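Local coordinates for putative exonuclease (Eubacterium rectale, PDB 3L0A), which is a putative exonuclease with a PDDEXK-like domain that binds zinc and probably acts as a hydrolase, at residues R240-D245 against H249-K254. Residues are numbered along the deposited sequence; the frame is centred on the assembly and turned at random.
Sequences RCELCD and HNRVLK. With ZN (zinc ion), chain B.
Arg251 grips Glu242 at the close-packed side of this contact: its NE donates to OE1 of Glu242 over 3.1 Å, and a weak second bond runs from NH2 to the same oxygen at 3.2 Å. Both donors share OE1, which is met from above the carboxylate plane, and the carboxylate and guanidinium planes stand 63° apart, so the salt bridge is neither coplanar nor a two-oxygen bidentate pair. A bend at chi3 (-44°) swings the guanidinium of buried Arg251 back to Glu242, while its NH1 forms a salt bridge with Asp203 of the second subunit. With an alanine here the guanidinium is gone, and Glu242 and that aspartate would probably each lose this cationic partner at the subunit interface. The solvent side, at exposed Arg240, is looser: its NH1 lies 3.5 Å from Asn250 O, and a water accepts from Arg240 NH2 and donates to Asn250 O at 2.6 Å; Arg240 also makes a cation-pi contact with Phe38. Across the contact, His249 N donates to Asp245 O (2.8 Å, 168° at the hydrogen), an i to i+4 bond of helix 245-250, which Cys244 N-caps. Cys241 SG (2.3 Å) and Cys244 SG (2.2 Å) bind zinc, and within this CxxC segment Leu243 N donates to Cys241 SG; Cys36 and Cys247 complete the four-cysteine zinc site.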
loop_
_atom_site.group_PDB
_atom_site.type_symbol
_atom_site.label_atom_id
_atom_site.label_comp_id
_atom_site.label_asym_id
_atom_site.label_seq_id
_atom_site.Cartn_x
_atom_site.Cartn_y
_atom_site.Cartn_z
ATOM N N ARG A 240 -18.827 19.812 -11.359
ATOM C CA ARG A 240 -18.427 18.416 -11.231
ATOM C C ARG A 240 -16.952 18.342 -10.920
ATOM O O ARG A 240 -16.159 18.951 -11.621
ATOM C CB ARG A 240 -18.661 17.707 -12.555
ATOM C CG ARG A 240 -20.091 17.714 -13.024
ATOM C CD ARG A 240 -20.284 16.756 -14.188
ATOM N NE ARG A 240 -21.665 16.756 -14.692
ATOM C CZ ARG A 240 -22.137 15.893 -15.589
ATOM N NH1 ARG A 240 -21.357 14.957 -16.113
ATOM N NH2 ARG A 240 -23.395 15.972 -15.995
ATOM N N CYS A 241 -16.572 17.583 -9.884
ATOM C CA CYS A 241 -15.167 17.438 -9.542
ATOM C C CYS A 241 -14.494 16.636 -10.623
ATOM O O CYS A 241 -13.292 16.743 -10.815
ATOM C CB CYS A 241 -14.972 16.756 -8.186
ATOM S SG CYS A 241 -15.411 14.985 -8.116
ATOM N N GLU A 242 -15.271 15.817 -11.318
ATOM C CA GLU A 242 -14.747 14.928 -12.341
ATOM C C GLU A 242 -13.727 13.915 -11.782
ATOM O O GLU A 242 -12.991 13.306 -12.541
ATOM C CB GLU A 242 -14.158 15.706 -13.538
ATOM C CG GLU A 242 -15.144 16.622 -14.289
ATOM C CD GLU A 242 -16.154 15.856 -15.184
ATOM O OE1 GLU A 242 -16.193 14.602 -15.208
ATOM O OE2 GLU A 242 -16.928 16.526 -15.873
ATOM N N LEU A 243 -13.722 13.706 -10.474
ATOM C CA LEU A 243 -12.823 12.754 -9.857
ATOM C C LEU A 243 -13.522 11.705 -8.969
ATOM O O LEU A 243 -12.847 10.940 -8.291
ATOM C CB LEU A 243 -11.759 13.520 -9.026
ATOM C CG LEU A 243 -10.777 14.395 -9.843
ATOM C CD1 LEU A 243 -9.809 15.195 -8.916
ATOM C CD2 LEU A 243 -9.963 13.534 -10.834
ATOM N N CYS A 244 -14.857 11.670 -8.955
ATOM C CA CYS A 244 -15.599 10.730 -8.131
ATOM C C CYS A 244 -16.333 9.757 -9.061
ATOM O O CYS A 244 -16.399 9.951 -10.286
ATOM C CB CYS A 244 -16.588 11.491 -7.219
ATOM S SG CYS A 244 -17.917 12.321 -8.144
ATOM N N ASP A 245 -16.879 8.699 -8.492
ATOM C CA ASP A 245 -17.516 7.642 -9.265
ATOM C C ASP A 245 -18.782 8.163 -9.975
ATOM O O ASP A 245 -19.049 7.805 -11.147
ATOM C CB ASP A 245 -17.834 6.427 -8.366
ATOM C CG ASP A 245 -16.590 5.527 -8.050
ATOM O OD1 ASP A 245 -15.633 5.417 -8.865
ATOM O OD2 ASP A 245 -16.617 4.852 -6.988
ATOM N N HIS A 249 -19.442 7.916 -13.918
ATOM C CA HIS A 249 -20.650 7.267 -14.451
ATOM C C HIS A 249 -21.412 8.155 -15.403
ATOM O O HIS A 249 -21.943 7.700 -16.393
ATOM C CB HIS A 249 -21.603 6.882 -13.320
ATOM C CG HIS A 249 -22.828 6.173 -13.803
ATOM N ND1 HIS A 249 -22.863 4.810 -14.006
ATOM C CD2 HIS A 249 -24.049 6.641 -14.159
ATOM C CE1 HIS A 249 -24.066 4.465 -14.433
ATOM N NE2 HIS A 249 -24.802 5.558 -14.547
ATOM N N ASN A 250 -21.470 9.438 -15.070
ATOM C CA ASN A 250 -22.247 10.411 -15.841
ATOM C C ASN A 250 -21.522 11.135 -16.982
ATOM O O ASN A 250 -22.131 11.921 -17.677
ATOM C CB ASN A 250 -22.826 11.425 -14.852
ATOM C CG ASN A 250 -23.974 10.858 -14.064
ATOM O OD1 ASN A 250 -25.100 10.866 -14.540
ATOM N ND2 ASN A 250 -23.708 10.376 -12.847
ATOM N N ARG A 251 -20.226 10.873 -17.189
ATOM C CA ARG A 251 -19.474 11.600 -18.192
ATOM C C ARG A 251 -19.865 11.163 -19.569
ATOM O O ARG A 251 -20.064 9.979 -19.793
ATOM C CB ARG A 251 -17.968 11.399 -18.005
ATOM C CG ARG A 251 -17.126 12.203 -18.978
ATOM C CD ARG A 251 -15.654 12.149 -18.646
ATOM N NE ARG A 251 -15.419 12.318 -17.216
ATOM C CZ ARG A 251 -14.377 11.824 -16.556
ATOM N NH1 ARG A 251 -13.451 11.139 -17.193
ATOM N NH2 ARG A 251 -14.267 12.015 -15.249
ATOM N N VAL A 252 -19.948 12.126 -20.492
ATOM C CA VAL A 252 -20.286 11.894 -21.882
ATOM C C VAL A 252 -19.264 12.677 -22.636
ATOM O O VAL A 252 -19.298 13.907 -22.645
ATOM C CB VAL A 252 -21.700 12.406 -22.228
ATOM C CG1 VAL A 252 -22.019 12.187 -23.705
ATOM C CG2 VAL A 252 -22.773 11.729 -21.349
ATOM N N LEU A 253 -18.328 11.980 -23.266
ATOM C CA LEU A 253 -17.219 12.635 -23.944
ATOM C C LEU A 253 -17.622 13.308 -25.267
ATOM O O LEU A 253 -18.409 12.762 -26.046
ATOM C CB LEU A 253 -16.127 11.625 -24.255
ATOM C CG LEU A 253 -15.510 10.856 -23.091
ATOM C CD1 LEU A 253 -14.551 9.881 -23.768
ATOM C CD2 LEU A 253 -14.781 11.769 -22.114
ATOM N N LYS A 254 -17.053 14.484 -25.511
ATOM C CA LYS A 254 -17.316 15.231 -26.711
ATOM C C LYS A 254 -16.017 15.757 -27.308
ATOM O O LYS A 254 -15.990 16.159 -28.474
ATOM C CB LYS A 254 -18.312 16.368 -26.414
ATOM C CG LYS A 254 -19.765 16.092 -26.913
HETATM ZN ZN ZN B . -17.604 14.477 -8.703
HETATM O O HOH W 1 -23.617 13.906 -18.518
#